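Local coordinates for putative alpha-N-acetylgalactosaminidase (Bacillus halodurans C-125, PDB 3CC1), which probably hydrolyses terminal alpha-linked N-acetylgalactosamine residues from glycoconjugates, at residues Q252-C257 and A371-H376; L130-T135 and A162-N167. One frame throughout, in Å; residues are numbered along the deposited sequence.

Contact 1. Residues Q252-C257 and A371-H376; sequences QMFERC and ALFNLH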
loop_
_atom_site.group_PDB
_atom_site.type_symbol
_atom_site.label_atom_id
_atom_site.label_comp_id
_atom_site.label_asym_id
_atom_site.label_seq_id
_atom_site.Cartn_x
_atom_site.Cartn_y
_atom_site.Cartn_z
ATOM N N GLN A 252 -9.160 7.635 5.630
ATOM C CA GLN A 252 -9.231 6.308 4.996
ATOM C C GLN A 252 -10.454 6.117 4.138
ATOM O O GLN A 252 -10.411 5.386 3.145
ATOM C CB GLN A 252 -9.144 5.182 6.014
ATOM C CG GLN A 252 -7.834 5.108 6.779
ATOM C CD GLN A 252 -7.919 4.064 7.870
ATOM O OE1 GLN A 252 -7.824 2.880 7.591
ATOM N NE2 GLN A 252 -8.113 4.494 9.106
HETATM N N MSE A 253 -11.536 6.813 4.487
HETATM C CA MSE A 253 -12.801 6.713 3.727
HETATM C C MSE A 253 -12.595 7.112 2.275
HETATM O O MSE A 253 -13.237 6.560 1.394
HETATM C CB MSE A 253 -13.954 7.493 4.400
HETATM C CG MSE A 253 -15.377 7.013 3.971
HETATM SE SE MSE A 253 -15.696 5.143 4.353
HETATM C CE MSE A 253 -15.196 5.162 6.146
ATOM N N PHE A 254 -11.690 8.058 2.022
ATOM C CA PHE A 254 -11.446 8.532 0.660
ATOM C C PHE A 254 -10.956 7.409 -0.211
ATOM O O PHE A 254 -11.507 7.179 -1.292
ATOM C CB PHE A 254 -10.535 9.784 0.606
ATOM C CG PHE A 254 -11.255 11.044 0.965
ATOM C CD1 PHE A 254 -11.436 11.401 2.299
ATOM C CD2 PHE A 254 -11.799 11.861 -0.016
ATOM C CE1 PHE A 254 -12.142 12.539 2.632
ATOM C CE2 PHE A 254 -12.488 12.988 0.292
ATOM C CZ PHE A 254 -12.660 13.358 1.619
ATOM N N GLU A 255 -9.974 6.652 0.274
ATOM C CA GLU A 255 -9.479 5.491 -0.479
ATOM C C GLU A 255 -10.530 4.376 -0.589
ATOM O O GLU A 255 -10.666 3.748 -1.648
ATOM C CB GLU A 255 -8.211 4.911 0.139
ATOM C CG GLU A 255 -7.533 3.849 -0.741
ATOM N N ARG A 256 -11.279 4.152 0.496
ATOM C CA ARG A 256 -12.295 3.094 0.516
ATOM C C ARG A 256 -13.403 3.408 -0.486
ATOM O O ARG A 256 -13.867 2.528 -1.203
ATOM C CB ARG A 256 -12.859 2.862 1.922
ATOM C CG ARG A 256 -11.874 2.379 3.010
ATOM C CD ARG A 256 -10.889 1.317 2.477
ATOM N NE ARG A 256 -11.588 0.152 1.940
ATOM C CZ ARG A 256 -11.079 -0.758 1.098
ATOM N NH1 ARG A 256 -9.823 -0.660 0.653
ATOM N NH2 ARG A 256 -11.843 -1.785 0.706
ATOM N N CYS A 257 -13.766 4.680 -0.589
ATOM C CA CYS A 257 -14.689 5.133 -1.631
ATOM C C CYS A 257 -14.198 4.924 -3.056
ATOM O O CYS A 257 -14.956 4.457 -3.937
ATOM C CB CYS A 257 -15.051 6.592 -1.468
ATOM S SG CYS A 257 -16.192 6.858 -0.131
ATOM N N ALA A 371 -15.646 18.504 -6.441
ATOM C CA ALA A 371 -15.155 18.508 -5.078
ATOM C C ALA A 371 -13.629 18.298 -5.103
ATOM O O ALA A 371 -13.127 17.282 -5.625
ATOM C CB ALA A 371 -15.868 17.408 -4.238
ATOM N N LEU A 372 -12.927 19.252 -4.514
ATOM C CA LEU A 372 -11.477 19.228 -4.384
ATOM C C LEU A 372 -11.058 19.081 -2.919
ATOM O O LEU A 372 -11.563 19.781 -2.067
ATOM C CB LEU A 372 -10.857 20.514 -4.984
ATOM C CG LEU A 372 -11.157 20.808 -6.458
ATOM C CD1 LEU A 372 -10.741 22.260 -6.865
ATOM C CD2 LEU A 372 -10.530 19.720 -7.372
ATOM N N PHE A 373 -10.123 18.165 -2.633
ATOM C CA PHE A 373 -9.822 17.806 -1.268
ATOM C C PHE A 373 -8.320 17.803 -1.003
ATOM O O PHE A 373 -7.571 17.140 -1.714
ATOM C CB PHE A 373 -10.320 16.366 -0.964
ATOM C CG PHE A 373 -11.796 16.147 -1.138
ATOM C CD1 PHE A 373 -12.297 15.706 -2.349
ATOM C CD2 PHE A 373 -12.671 16.301 -0.083
ATOM C CE1 PHE A 373 -13.640 15.433 -2.501
ATOM C CE2 PHE A 373 -14.037 16.043 -0.241
ATOM C CZ PHE A 373 -14.504 15.597 -1.452
ATOM N N ASN A 374 -7.883 18.543 0.014
ATOM C CA ASN A 374 -6.540 18.397 0.499
ATOM C C ASN A 374 -6.537 17.461 1.710
ATOM O O ASN A 374 -6.834 17.871 2.813
ATOM C CB ASN A 374 -5.919 19.739 0.861
ATOM C CG ASN A 374 -4.541 19.574 1.429
ATOM O OD1 ASN A 374 -3.945 18.514 1.273
ATOM N ND2 ASN A 374 -4.025 20.608 2.100
ATOM N N LEU A 375 -6.139 16.208 1.494
ATOM C CA LEU A 375 -6.110 15.175 2.560
ATOM C C LEU A 375 -4.788 15.185 3.339
ATOM O O LEU A 375 -4.580 14.401 4.245
ATOM C CB LEU A 375 -6.324 13.786 1.966
ATOM C CG LEU A 375 -7.623 13.562 1.208
ATOM C CD1 LEU A 375 -7.690 12.077 0.872
ATOM C CD2 LEU A 375 -8.815 14.066 2.047
ATOM N N HIS A 376 -3.912 16.088 2.964
ATOM C CA HIS A 376 -2.571 16.143 3.520
ATOM C C HIS A 376 -2.547 16.940 4.801
ATOM O O HIS A 376 -3.487 17.676 5.099
ATOM C CB HIS A 376 -1.602 16.789 2.516
ATOM C CG HIS A 376 -0.220 16.243 2.615
ATOM N ND1 HIS A 376 0.034 14.882 2.599
ATOM C CD2 HIS A 376 0.980 16.857 2.762
ATOM C CE1 HIS A 376 1.337 14.688 2.727
ATOM N NE2 HIS A 376 1.931 15.867 2.822
#

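Contact 2. Residues L130-T135 and A162-N167; sequences LGSTKT and AQSYYN. With SO4 (sulfate ion), chain D.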
loop_
_atom_site.group_PDB
_atom_site.type_symbol
_atom_site.label_atom_id
_atom_site.label_comp_id
_atom_site.label_asym_id
_atom_site.label_seq_id
_atom_site.Cartn_x
_atom_site.Cartn_y
_atom_site.Cartn_z
ATOM N N LEU A 130 -43.912 -18.599 14.046
ATOM C CA LEU A 130 -45.270 -18.209 13.682
ATOM C C LEU A 130 -45.549 -18.510 12.215
ATOM O O LEU A 130 -44.773 -18.167 11.343
ATOM C CB LEU A 130 -45.467 -16.720 13.969
ATOM C CG LEU A 130 -46.850 -16.118 13.875
ATOM C CD1 LEU A 130 -47.847 -16.815 14.854
ATOM C CD2 LEU A 130 -46.719 -14.624 14.149
ATOM N N GLY A 131 -46.652 -19.187 11.943
ATOM C CA GLY A 131 -47.016 -19.487 10.557
ATOM C C GLY A 131 -46.237 -20.652 10.000
ATOM O O GLY A 131 -46.159 -20.879 8.768
ATOM N N SER A 132 -45.650 -21.415 10.895
ATOM C CA SER A 132 -44.862 -22.545 10.472
ATOM C C SER A 132 -45.307 -23.754 11.254
ATOM O O SER A 132 -46.201 -23.669 12.063
ATOM C CB SER A 132 -43.381 -22.268 10.758
ATOM O OG SER A 132 -42.581 -23.341 10.356
ATOM N N THR A 133 -44.631 -24.861 11.049
ATOM C CA THR A 133 -44.810 -26.007 11.893
ATOM C C THR A 133 -43.515 -26.299 12.644
ATOM O O THR A 133 -43.307 -27.382 13.170
ATOM C CB THR A 133 -45.241 -27.227 11.050
ATOM O OG1 THR A 133 -44.179 -27.598 10.158
ATOM C CG2 THR A 133 -46.513 -26.885 10.233
ATOM N N LYS A 134 -42.635 -25.320 12.710
ATOM C CA LYS A 134 -41.308 -25.579 13.249
ATOM C C LYS A 134 -41.011 -24.675 14.425
ATOM O O LYS A 134 -41.735 -23.750 14.698
ATOM C CB LYS A 134 -40.256 -25.376 12.135
ATOM C CG LYS A 134 -40.536 -26.231 10.884
ATOM C CD LYS A 134 -40.318 -27.699 11.160
ATOM C CE LYS A 134 -40.596 -28.535 9.930
ATOM N NZ LYS A 134 -40.476 -29.975 10.262
ATOM N N THR A 135 -39.910 -24.962 15.097
ATOM C CA THR A 135 -39.431 -24.163 16.201
ATOM C C THR A 135 -38.051 -23.583 15.934
ATOM O O THR A 135 -37.369 -23.966 14.993
ATOM C CB THR A 135 -39.264 -25.000 17.449
ATOM O OG1 THR A 135 -38.245 -25.996 17.215
ATOM C CG2 THR A 135 -40.570 -25.673 17.842
ATOM N N ALA A 162 -37.595 -21.449 7.974
ATOM C CA ALA A 162 -36.671 -20.318 8.041
ATOM C C ALA A 162 -37.294 -19.055 7.424
ATOM O O ALA A 162 -37.212 -17.937 7.998
ATOM C CB ALA A 162 -35.335 -20.671 7.340
ATOM N N GLN A 163 -37.895 -19.218 6.245
ATOM C CA GLN A 163 -38.517 -18.104 5.545
ATOM C C GLN A 163 -39.691 -17.597 6.382
ATOM O O GLN A 163 -39.952 -16.397 6.461
ATOM C CB GLN A 163 -39.012 -18.526 4.150
ATOM C CG GLN A 163 -39.636 -17.367 3.389
ATOM C CD GLN A 163 -38.630 -16.294 3.075
ATOM O OE1 GLN A 163 -37.665 -16.542 2.341
ATOM N NE2 GLN A 163 -38.840 -15.093 3.607
ATOM N N SER A 164 -40.379 -18.528 7.034
ATOM C CA SER A 164 -41.541 -18.182 7.866
ATOM C C SER A 164 -41.139 -17.283 9.018
ATOM O O SER A 164 -41.839 -16.315 9.353
ATOM C CB SER A 164 -42.235 -19.427 8.422
ATOM O OG SER A 164 -42.865 -20.152 7.386
ATOM N N TYR A 165 -40.004 -17.602 9.623
ATOM C CA TYR A 165 -39.463 -16.754 10.686
ATOM C C TYR A 165 -39.239 -15.331 10.224
ATOM O O TYR A 165 -39.710 -14.384 10.850
ATOM C CB TYR A 165 -38.171 -17.328 11.270
ATOM C CG TYR A 165 -37.698 -16.470 12.386
ATOM C CD1 TYR A 165 -38.429 -16.381 13.562
ATOM C CD2 TYR A 165 -36.607 -15.644 12.241
ATOM C CE1 TYR A 165 -38.051 -15.514 14.593
ATOM C CE2 TYR A 165 -36.202 -14.800 13.275
ATOM C CZ TYR A 165 -36.925 -14.714 14.438
ATOM O OH TYR A 165 -36.495 -13.863 15.475
ATOM N N TYR A 166 -38.540 -15.172 9.107
ATOM C CA TYR A 166 -38.274 -13.829 8.591
ATOM C C TYR A 166 -39.569 -13.134 8.181
ATOM O O TYR A 166 -39.751 -11.956 8.413
ATOM C CB TYR A 166 -37.194 -13.865 7.477
ATOM C CG TYR A 166 -35.773 -13.847 8.037
ATOM C CD1 TYR A 166 -35.365 -12.833 8.864
ATOM C CD2 TYR A 166 -34.857 -14.851 7.755
ATOM C CE1 TYR A 166 -34.086 -12.781 9.364
ATOM C CE2 TYR A 166 -33.559 -14.814 8.261
ATOM C CZ TYR A 166 -33.177 -13.784 9.059
ATOM O OH TYR A 166 -31.879 -13.731 9.557
ATOM N N ASN A 167 -40.492 -13.882 7.597
ATOM C CA ASN A 167 -41.796 -13.336 7.234
ATOM C C ASN A 167 -42.469 -12.740 8.450
ATOM O O ASN A 167 -43.011 -11.630 8.395
ATOM C CB ASN A 167 -42.714 -14.429 6.660
ATOM C CG ASN A 167 -42.351 -14.810 5.242
ATOM O OD1 ASN A 167 -41.501 -14.160 4.606
ATOM N ND2 ASN A 167 -42.974 -15.871 4.741
HETATM S S SO4 D . -41.075 -22.037 4.900
HETATM O O1 SO4 D . -41.247 -21.232 3.696
HETATM O O2 SO4 D . -39.962 -22.974 4.833
HETATM O O3 SO4 D . -42.264 -22.829 5.122
HETATM O O4 SO4 D . -40.909 -21.189 6.085
HETATM O O HOH W 1 -44.733 -16.306 9.334
HETATM O O HOH W 2 -43.274 -23.474 7.279
#

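Contact 1. Residues Q252-C257 and A371-H376
Phe254 and Phe373 meet because both first torsions place CG beside the backbone N and anti to the carbonyl carbon, at -77° in Phe254 and -60° in Phe373, so each ring is turned toward the other segment, where helix 247-262 packs against strand 368-374. The pair is T-shaped: ring centroids lie 4.7 Å apart, the planes stand at 68°, and it is the edge of Phe254 that is directed at the face of Phe373. Phe254 CE2 sits over the centre of the Phe373 ring, with Phe254 CE2 to Phe373 CD2 the shortest separation at 3.3 Å. Leu375, just past the strand end, divides its two methyls over the same helix residue. Leu375 CD2 makes a CH-pi contact nearly straight above the centre of the Phe254 ring, 3.7 Å from its centroid, while Leu375 CD1 lies 3.7 Å from Phe254 CB. An Asx turn shapes the exit from the strand, with the backbone N of His376 donating to Asn374 OD1 over 3.0 Å. Thr303 and Leu307 of helix 298-310 also touch Phe254, and Val357 of the neighbouring strand touches both Phe373 and Leu375. The segments thus join the TIM-barrel part of the chain to its C-terminal beta-sandwich through buried hydrocarbon, with no hydrogen bond between them, so the fit rests on shape and on aromatic edge-to-face and CH-pi attraction.

Contact 2. Residues L130-T135 and A162-N167
Ser132 and Ser164 face each other with their CB atoms 3.9 Å apart, where a surface loop passes the start of helix 162-175 in the TIM-barrel part of the fold. No direct hydrogen bond joins the segments; water does so at two places. One water donates to both Leu130 O and Ser164 O, bridging the two carbonyls. A second is bonded to Ser132 OG, more weakly to Ser164 OG, and to O3 of a sulfate ion probably taken from the crystallisation liquor. With chi1 at -69°, Ser164 OG lies beside its own backbone N, and both donate to sulfate O4, at 2.9 Å from Ser164 N and 2.6 Å from Ser164 OG. Gly161 N is a further donor to the ion, as befits an anion at a helix N terminus. Gln163 brings CB to 3.5 Å from sulfate O1, then bends at chi2 (65°) so that NE2 reaches Asn167 OD1; its amide also meets Met201 O and Arg204 NE on helix 196-208. Replacement of Gln163 by leucine would probably leave Asn167 OD1 and Arg204 NE without this amide partner and weaken the tie between the two helices. The Gln163 NE2 to Asn167 OD1 bond is 3.0 Å long, its donor 45° above the acceptor's carbonyl plane.

From the N terminus, the chain reaches contact 2 first: the loop 130-135, after helix 120-125, is met again by helix 162-175, closing a short loop of 26 intervening residues. Contact 1 opens only later, at helix 247-262, and closes at strand 368-374 after 113 residues that include helix 298-310 and the first strands of the antiparallel sheet. The two loops therefore follow in series, neither nested nor crossed. Contact 2 joins a surface loop to the start of helix 162-175 within the barrel part, whereas contact 1 joins barrel helix 247-262 to strand 368-374 of the C-terminal beta-sandwich. Their centres are 46 Å apart, on opposite sides of the chain's centre.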